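Long-range contacts in VMB-1 (Vibrio alginolyticus, PDB 6JV4), which probably hydrolyses beta-lactams to substituted beta-amino acids, using zinc as cofactor, as a subclass B1 metallo-beta-lactamase: residues A142-E146 / D178-W184; F164-N170 / S212-T217. All blocks are in the same frame, centred on the assembly; numbering follows the deposited sequence.

Overall arrangement
Interactions 1 and 2 lie beside each other, their centres 15 Å apart, in the C-terminal half of the chain. Their segments alternate along the sequence: 142-146, 164-170, 178-184, then 212-217. Segments 164-170 and 178-184 belong to one long connection between strand 158-162 and helix 184-194; the first packs on helix 212-226, the second on the loop that carries the zinc ligand His144. The two contacts join at Trp184, whose NE1 lies 2.9 Å from Phe164 O, a probable hydrogen bond, and 3.6 Å from Thr217 CG2. The long connection therefore ties helix 212-226 to the loop of a zinc ligand, next to the metal site.

Interaction 1. Residues A142-E146 / D178-W184; sequences AGHTE and DANISEW. With ZN (zinc ion), chain E.
Gly143 lies flat on an indole: its CA stands 3.6 Å from the centroid of the five-membered ring of Trp184, 22° off the ring normal, a CH-pi contact. Its phi/psi of -159/-100 suits a glycine, and an ideal CB would fall 2.8 Å from Trp184 CD1, a clash. Segment 142-146 is irregular, and 181-183 have helical phi/psi without the regular bonds before the chain runs on into helix 184-194. CA atoms pair Gly143 with Trp184 at 4.0 Å and His144 with Ala179 at 4.5 Å. One direct hydrogen bond spans the gap, Asn180 N to Gly143 O at 2.8 Å and 163°. Two waters extend it: water 1 donates to His144 O (2.8 Å) and accepts from Asp178 N (3.1 Å), while water 2 donates to Asp178 O (2.7 Å) and accepts from Glu146 N (2.9 Å). Between them, Thr145 CA approaches Asp178 O at 3.5 Å in a CA-H...O contact of 169°. Within 142-146, Gly143 N bonds Thr145 O at 3.0 Å; within 178-184, Asn180 OD1 accepts from Glu183 N at 3.0 Å, an Asx motif. The t rotamer of Trp184 (chi1 -156°) brings CH2 to 3.7 Å from His144 CB, and its NE1 bonds Phe164 O. The CA-to-CB bond of His144 points away from 178-184, and with chi1 169° (t) NE2 binds zinc at 2.0 Å. The contact thus contributes one ligand, His144, and a second-shell aspartate, Asp178, bonded through OD2 to His84, to the three-histidine zinc site (His82, His84, His144) of a subclass B1 metallo-beta-lactamase.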
ATOM      1  N   ALA A 142       9.182  -4.364 -10.953  1.00  7.79           N
ATOM      2  CA  ALA A 142       9.960  -4.170  -9.705  1.00  8.23           C
ATOM      3  C   ALA A 142      10.275  -2.701  -9.441  1.00  8.25           C
ATOM      4  O   ALA A 142      10.456  -1.893 -10.411  1.00  8.10           O
ATOM      5  CB  ALA A 142      11.194  -5.017  -9.825  1.00  9.04           C
ATOM      6  N   GLY A 143      10.409  -2.350  -8.169  1.00  8.05           N
ATOM      7  CA  GLY A 143      10.921  -1.031  -7.762  1.00  8.22           C
ATOM      8  C   GLY A 143      11.439  -1.106  -6.353  1.00  8.12           C
ATOM      9  O   GLY A 143      12.551  -1.610  -6.124  1.00  7.74           O
ATOM     10  N   HIS A 144      10.642  -0.652  -5.421  1.00  8.18           N
ATOM     11  CA  HIS A 144      10.952  -0.771  -3.978  1.00  7.78           C
ATOM     12  C   HIS A 144      11.210  -2.241  -3.619  1.00  7.60           C
ATOM     13  O   HIS A 144      12.145  -2.531  -2.817  1.00  6.96           O
ATOM     14  CB  HIS A 144       9.823  -0.166  -3.184  1.00  8.95           C
ATOM     15  CG  HIS A 144       9.928  -0.462  -1.730  1.00  9.07           C
ATOM     16  ND1 HIS A 144      10.902   0.118  -0.945  1.00  9.43           N
ATOM     17  CD2 HIS A 144       9.242  -1.306  -0.933  1.00  9.51           C
ATOM     18  CE1 HIS A 144      10.728  -0.316   0.297  1.00  9.59           C
ATOM     19  NE2 HIS A 144       9.735  -1.161   0.345  1.00  9.29           N
ATOM     20  N   THR A 145      10.392  -3.133  -4.158  1.00  7.69           N
ATOM     21  CA  THR A 145      10.575  -4.576  -4.050  1.00  7.34           C
ATOM     22  C   THR A 145      10.223  -5.186  -5.413  1.00  7.46           C
ATOM     23  O   THR A 145       9.653  -4.518  -6.275  1.00  7.90           O
ATOM     24  CB  THR A 145       9.752  -5.213  -2.927  1.00  7.42           C
ATOM     25  OG1 THR A 145       8.395  -4.868  -3.215  1.00  7.20           O
ATOM     26  CG2 THR A 145      10.132  -4.760  -1.538  1.00  8.21           C
ATOM     27  N   GLU A 146      10.528  -6.455  -5.551  1.00  8.10           N
ATOM     28  CA  GLU A 146      10.212  -7.219  -6.771  1.00  8.73           C
ATOM     29  C   GLU A 146       8.695  -7.231  -6.967  1.00  8.75           C
ATOM     30  O   GLU A 146       8.247  -7.251  -8.141  1.00 10.00           O
ATOM     31  CB  GLU A 146      10.741  -8.640  -6.536  1.00 11.34           C
ATOM     32  CG  GLU A 146      10.403  -9.625  -7.594  1.00 14.50           C
ATOM     33  CD  GLU A 146      10.839 -11.066  -7.276  1.00 18.84           C
ATOM     34  OE1 GLU A 146      11.511 -11.311  -6.231  1.00 22.60           O
ATOM     35  OE2 GLU A 146      10.589 -11.922  -8.124  1.00 20.56           O
ATOM     36  N   ASP A 178      15.886  -4.742  -0.724  1.00  9.31           N
ATOM     37  CA  ASP A 178      15.090  -5.653  -1.556  1.00  9.28           C
ATOM     38  C   ASP A 178      14.661  -4.953  -2.845  1.00  9.04           C
ATOM     39  O   ASP A 178      13.869  -5.552  -3.614  1.00  8.75           O
ATOM     40  CB  ASP A 178      13.852  -6.139  -0.788  1.00  9.27           C
ATOM     41  CG  ASP A 178      14.227  -7.008   0.410  1.00 11.34           C
ATOM     42  OD1 ASP A 178      15.117  -7.860   0.204  1.00 11.51           O
ATOM     43  OD2 ASP A 178      13.608  -6.848   1.466  1.00 10.97           O
ATOM     44  N   ALA A 179      15.246  -3.794  -3.143  1.00  8.12           N
ATOM     45  CA  ALA A 179      14.830  -2.976  -4.312  1.00  8.85           C
ATOM     46  C   ALA A 179      15.538  -3.393  -5.614  1.00  9.41           C
ATOM     47  O   ALA A 179      16.607  -4.077  -5.595  1.00 10.93           O
ATOM     48  CB  ALA A 179      15.092  -1.531  -3.999  1.00  8.68           C
ATOM     49  N   ASN A 180      14.933  -3.037  -6.738  1.00  9.59           N
ATOM     50  CA  ASN A 180      15.479  -3.158  -8.097  1.00 10.42           C
ATOM     51  C   ASN A 180      15.610  -1.727  -8.608  1.00 10.13           C
ATOM     52  O   ASN A 180      14.637  -1.225  -9.245  1.00  9.81           O
ATOM     53  CB  ASN A 180      14.626  -4.025  -8.989  1.00 10.65           C
ATOM     54  CG  ASN A 180      15.339  -4.361 -10.264  1.00 11.70           C
ATOM     55  OD1 ASN A 180      16.105  -3.540 -10.779  1.00 11.53           O
ATOM     56  ND2 ASN A 180      15.019  -5.533 -10.797  1.00 12.62           N
ATOM     57  N   ILE A 181      16.718  -1.082  -8.261  1.00 11.11           N
ATOM     58  CA  ILE A 181      16.885   0.358  -8.593  1.00 12.21           C
ATOM     59  C   ILE A 181      16.884   0.548 -10.117  1.00 13.07           C
ATOM     60  O   ILE A 181      16.320   1.592 -10.569  1.00 11.30           O
ATOM     61  CB  ILE A 181      18.100   0.968  -7.877  1.00 15.19           C
ATOM     62  CG1 ILE A 181      17.809   1.039  -6.377  1.00 15.37           C
ATOM     63  CG2 ILE A 181      18.421   2.342  -8.431  1.00 14.93           C
ATOM     64  CD1 ILE A 181      19.029   1.324  -5.508  1.00 19.15           C
ATOM     65  N   SER A 182      17.519  -0.372 -10.881  1.00 14.06           N
ATOM     66  CA  SER A 182      17.589  -0.295 -12.361  1.00 15.05           C
ATOM     67  C   SER A 182      16.207  -0.338 -12.977  1.00 12.47           C
ATOM     68  O   SER A 182      16.000   0.370 -13.942  1.00 13.15           O
ATOM     69  CB  SER A 182      18.444  -1.412 -12.948  1.00 19.08           C
ATOM     70  OG  SER A 182      19.773  -1.104 -12.575  1.00 29.68           O
ATOM     71  N   GLU A 183      15.302  -1.154 -12.447  1.00 11.55           N
ATOM     72  CA  GLU A 183      13.969  -1.362 -13.056  1.00 11.61           C
ATOM     73  C   GLU A 183      13.027  -0.247 -12.602  1.00  9.30           C
ATOM     74  O   GLU A 183      12.079   0.066 -13.363  1.00  9.05           O
ATOM     75  CB  GLU A 183      13.397  -2.742 -12.721  1.00 13.93           C
ATOM     76  CG  GLU A 183      12.219  -3.138 -13.584  1.00 19.65           C
ATOM     77  CD  GLU A 183      12.503  -3.307 -15.084  1.00 23.30           C
ATOM     78  OE1 GLU A 183      13.706  -3.344 -15.478  1.00 23.06           O
ATOM     79  OE2 GLU A 183      11.534  -3.221 -15.863  1.00 32.23           O
ATOM     80  N   TRP A 184      13.234   0.331 -11.422  1.00  7.99           N
ATOM     81  CA  TRP A 184      12.217   1.206 -10.802  1.00  8.23           C
ATOM     82  C   TRP A 184      11.749   2.319 -11.747  1.00  7.74           C
ATOM     83  O   TRP A 184      10.566   2.600 -11.848  1.00  8.50           O
ATOM     84  CB  TRP A 184      12.750   1.765  -9.497  1.00  7.57           C
ATOM     85  CG  TRP A 184      11.743   2.200  -8.471  1.00  7.63           C
ATOM     86  CD1 TRP A 184      10.452   2.665  -8.645  1.00  7.23           C
ATOM     87  CD2 TRP A 184      12.004   2.296  -7.071  1.00  8.00           C
ATOM     88  NE1 TRP A 184       9.909   3.038  -7.451  1.00  7.04           N
ATOM     89  CE2 TRP A 184      10.835   2.813  -6.463  1.00  7.21           C
ATOM     90  CE3 TRP A 184      13.110   1.969  -6.265  1.00  7.67           C
ATOM     91  CZ2 TRP A 184      10.737   3.050  -5.103  1.00  7.95           C
ATOM     92  CZ3 TRP A 184      12.964   2.110  -4.911  1.00  8.11           C
ATOM     93  CH2 TRP A 184      11.829   2.667  -4.346  1.00  8.25           C
TER
HETATM   94 ZN    ZN E 301       8.977  -2.110   1.972  1.00 10.96          ZN
HETATM   95  O   HOH W   1      13.645  -2.634  -0.507  1.00  9.32           O
HETATM   96  O   HOH W   2      12.137  -7.673  -3.494  1.00  8.63           O

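Interaction 2. Residues F164-N170 / S212-T217; sequences FVKSLKN and SLLKHT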
ATOM      1  N   PHE A 164       6.351   1.690  -3.352  1.00  8.53           N
ATOM      2  CA  PHE A 164       6.829   1.978  -4.709  1.00  8.01           C
ATOM      3  C   PHE A 164       6.878   3.480  -4.970  1.00  7.47           C
ATOM      4  O   PHE A 164       7.627   3.884  -5.939  1.00  6.49           O
ATOM      5  CB  PHE A 164       5.848   1.317  -5.665  1.00  7.47           C
ATOM      6  CG  PHE A 164       6.146   1.427  -7.134  1.00  7.34           C
ATOM      7  CD1 PHE A 164       7.188   0.705  -7.691  1.00  7.40           C
ATOM      8  CD2 PHE A 164       5.342   2.207  -7.953  1.00  6.77           C
ATOM      9  CE1 PHE A 164       7.447   0.766  -9.046  1.00  7.16           C
ATOM     10  CE2 PHE A 164       5.655   2.323  -9.299  1.00  7.50           C
ATOM     11  CZ  PHE A 164       6.674   1.574  -9.852  1.00  7.26           C
ATOM     12  N   VAL A 165       6.100   4.275  -4.242  1.00  7.06           N
ATOM     13  CA  VAL A 165       6.082   5.759  -4.444  1.00  7.55           C
ATOM     14  C   VAL A 165       6.628   6.437  -3.183  1.00  7.28           C
ATOM     15  O   VAL A 165       6.141   6.174  -2.071  1.00  8.23           O
ATOM     16  CB  VAL A 165       4.687   6.282  -4.814  1.00  7.33           C
ATOM     17  CG1 VAL A 165       4.671   7.791  -4.989  1.00  7.32           C
ATOM     18  CG2 VAL A 165       4.163   5.542  -6.043  1.00  7.39           C
ATOM     19  N   LYS A 166       7.622   7.309  -3.380  1.00  7.59           N
ATOM     20  CA  LYS A 166       8.179   8.115  -2.271  1.00  8.43           C
ATOM     21  C   LYS A 166       7.399   9.429  -2.179  1.00  8.76           C
ATOM     22  O   LYS A 166       6.776   9.867  -3.148  1.00  8.78           O
ATOM     23  CB  LYS A 166       9.665   8.405  -2.530  1.00  9.25           C
ATOM     24  CG  LYS A 166      10.528   7.184  -2.801  1.00 11.15           C
ATOM     25  CD  LYS A 166      10.453   6.127  -1.704  1.00 13.65           C
ATOM     26  CE  LYS A 166      11.061   6.532  -0.383  1.00 16.52           C
ATOM     27  NZ  LYS A 166      11.086   5.381   0.564  1.00 19.47           N
ATOM     28  N   SER A 167       7.496  10.077  -1.039  1.00  9.39           N
ATOM     29  CA  SER A 167       6.875  11.395  -0.870  1.00  9.76           C
ATOM     30  C   SER A 167       7.705  12.425  -1.627  1.00  9.30           C
ATOM     31  O   SER A 167       8.877  12.217  -1.910  1.00  8.91           O
ATOM     32  CB  SER A 167       6.738  11.769   0.586  1.00 12.07           C
ATOM     33  OG  SER A 167       8.014  12.096   1.117  1.00 13.67           O
ATOM     34  N   LEU A 168       7.102  13.566  -1.879  1.00  9.76           N
ATOM     35  CA  LEU A 168       7.770  14.639  -2.629  1.00 10.32           C
ATOM     36  C   LEU A 168       9.024  15.132  -1.911  1.00 10.93           C
ATOM     37  O   LEU A 168      10.014  15.486  -2.615  1.00 11.64           O
ATOM     38  CB  LEU A 168       6.758  15.747  -2.892  1.00 10.93           C
ATOM     39  CG  LEU A 168       7.235  16.780  -3.890  1.00 12.44           C
ATOM     40  CD1 LEU A 168       7.516  16.121  -5.250  1.00 12.81           C
ATOM     41  CD2 LEU A 168       6.149  17.841  -4.026  1.00 13.33           C
ATOM     42  N   LYS A 169       8.977  15.213  -0.569  1.00 12.06           N
ATOM     43  CA  LYS A 169      10.104  15.763   0.234  1.00 14.81           C
ATOM     44  C   LYS A 169      11.205  14.729   0.428  1.00 14.77           C
ATOM     45  O   LYS A 169      12.332  15.132   0.811  1.00 13.06           O
ATOM     46  CB  LYS A 169       9.586  16.269   1.577  1.00 18.45           C
ATOM     47  CG  LYS A 169       8.715  17.500   1.453  1.00 24.33           C
ATOM     48  CD  LYS A 169       8.260  18.037   2.804  1.00 31.92           C
ATOM     49  CE  LYS A 169       7.667  19.421   2.650  1.00 39.43           C
ATOM     50  NZ  LYS A 169       7.598  20.110   3.961  1.00 45.90           N
ATOM     51  N   ASN A 170      10.974  13.470   0.079  1.00 13.74           N
ATOM     52  CA  ASN A 170      12.028  12.425   0.218  1.00 13.92           C
ATOM     53  C   ASN A 170      13.243  12.786  -0.631  1.00 14.23           C
ATOM     54  O   ASN A 170      13.083  13.106  -1.824  1.00 13.77           O
ATOM     55  CB  ASN A 170      11.595  11.024  -0.206  1.00 15.74           C
ATOM     56  CG  ASN A 170      10.980  10.259   0.927  1.00 20.48           C
ATOM     57  OD1 ASN A 170       9.858  10.524   1.274  1.00 29.42           O
ATOM     58  ND2 ASN A 170      11.695   9.332   1.523  1.00 24.54           N
ATOM     59  N   SER A 212       2.922  14.493  -9.234  1.00  8.50           N
ATOM     60  CA  SER A 212       4.364  14.816  -9.195  1.00  8.87           C
ATOM     61  C   SER A 212       5.110  13.806  -8.323  1.00  8.42           C
ATOM     62  O   SER A 212       6.306  13.607  -8.556  1.00  8.66           O
ATOM     63  CB  SER A 212       4.639  16.230  -8.791  1.00 10.23           C
ATOM     64  OG  SER A 212       4.400  16.450  -7.437  1.00 10.68           O
ATOM     65  N   LEU A 213       4.447  13.125  -7.374  1.00  7.31           N
ATOM     66  CA  LEU A 213       5.179  12.141  -6.547  1.00  7.27           C
ATOM     67  C   LEU A 213       5.728  11.044  -7.450  1.00  7.27           C
ATOM     68  O   LEU A 213       6.782  10.496  -7.144  1.00  7.36           O
ATOM     69  CB  LEU A 213       4.302  11.533  -5.448  1.00  7.10           C
ATOM     70  CG  LEU A 213       4.174  12.348  -4.154  1.00  7.40           C
ATOM     71  CD1 LEU A 213       3.639  13.749  -4.383  1.00  8.33           C
ATOM     72  CD2 LEU A 213       3.309  11.597  -3.155  1.00  8.45           C
ATOM     73  N   LEU A 214       5.018  10.670  -8.493  1.00  7.31           N
ATOM     74  CA  LEU A 214       5.485   9.612  -9.399  1.00  7.62           C
ATOM     75  C   LEU A 214       6.768  10.066 -10.101  1.00  7.94           C
ATOM     76  O   LEU A 214       7.699   9.292 -10.247  1.00  8.01           O
ATOM     77  CB  LEU A 214       4.405   9.300 -10.427  1.00  7.80           C
ATOM     78  CG  LEU A 214       3.037   8.872  -9.915  1.00  7.90           C
ATOM     79  CD1 LEU A 214       2.158   8.585 -11.106  1.00  7.88           C
ATOM     80  CD2 LEU A 214       3.113   7.707  -8.946  1.00  8.41           C
ATOM     81  N   LYS A 215       6.738  11.297 -10.622  1.00  7.97           N
ATOM     82  CA  LYS A 215       7.887  11.876 -11.371  1.00  8.79           C
ATOM     83  C   LYS A 215       9.075  12.039 -10.420  1.00  8.43           C
ATOM     84  O   LYS A 215      10.218  11.784 -10.849  1.00  8.03           O
ATOM     85  CB  LYS A 215       7.493  13.219 -11.995  1.00 10.24           C
ATOM     86  CG  LYS A 215       6.590  13.128 -13.219  1.00 12.84           C
ATOM     87  CD  LYS A 215       5.261  12.462 -12.935  1.00 12.51           C
ATOM     88  CE  LYS A 215       4.370  12.372 -14.157  1.00 13.00           C
ATOM     89  NZ  LYS A 215       3.822  13.696 -14.535  1.00 14.13           N
ATOM     90  N   HIS A 216       8.801  12.450  -9.180  1.00  8.17           N
ATOM     91  CA  HIS A 216       9.869  12.643  -8.172  1.00  7.76           C
ATOM     92  C   HIS A 216      10.546  11.299  -7.909  1.00  8.40           C
ATOM     93  O   HIS A 216      11.767  11.236  -7.863  1.00  7.75           O
ATOM     94  CB  HIS A 216       9.284  13.279  -6.905  1.00  8.39           C
ATOM     95  CG  HIS A 216      10.325  13.508  -5.866  1.00  8.93           C
ATOM     96  ND1 HIS A 216      11.472  14.302  -6.104  1.00  9.93           N
ATOM     97  CD2 HIS A 216      10.509  12.923  -4.666  1.00  9.43           C
ATOM     98  CE1 HIS A 216      12.229  14.286  -5.003  1.00 10.23           C
ATOM     99  NE2 HIS A 216      11.659  13.424  -4.130  1.00 10.64           N
ATOM    100  N   THR A 217       9.753  10.275  -7.630  1.00  8.47           N
ATOM    101  CA  THR A 217      10.269   8.925  -7.334  1.00  8.43           C
ATOM    102  C   THR A 217      11.084   8.395  -8.521  1.00  8.47           C
ATOM    103  O   THR A 217      12.191   7.833  -8.312  1.00  8.27           O
ATOM    104  CB  THR A 217       9.137   7.957  -6.983  1.00  8.79           C
ATOM    105  OG1 THR A 217       8.546   8.494  -5.801  1.00  8.86           O
ATOM    106  CG2 THR A 217       9.663   6.560  -6.745  1.00  9.52           C
TER
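Leu168 lays its side chain along helix 212-226 near Ser212 and His216, with CD1 3.7 Å from His216 CB and 3.8 Å from Ser212 OG, whose hydroxyl is hydrogen-bonded to Asp210, and CB 4.0 Å from Leu213 CD1. Deeper in, Val165 CG1 meets Leu213 CB and Val165 CG2 meets Leu214 CD2, both at 3.8 Å; Val201 of strand 200-203 touches Val165 and Leu214 too. Ser167 to Asn170 form a type I beta turn, closed by Asn170 N to Ser167 O at 3.2 Å, and Asn170 OD1 accepts a very short 2.4 Å bond from Ser167 OG. The loop leaving strand 158-162 thus seats this turn on the C-terminal helix of the metallo-beta-lactamase fold. His216 NE2 donates to Asn170 O at 2.7 Å and 162°, whereas Leu168 O, 3.0 Å from NE2, sits over the ring face at a poor angle. At the other end, Thr217 OG1 accepts from Lys166 N at 2.8 Å and donates to Leu213 O at 3.0 Å; Lys166 NZ itself bonds Leu173 O.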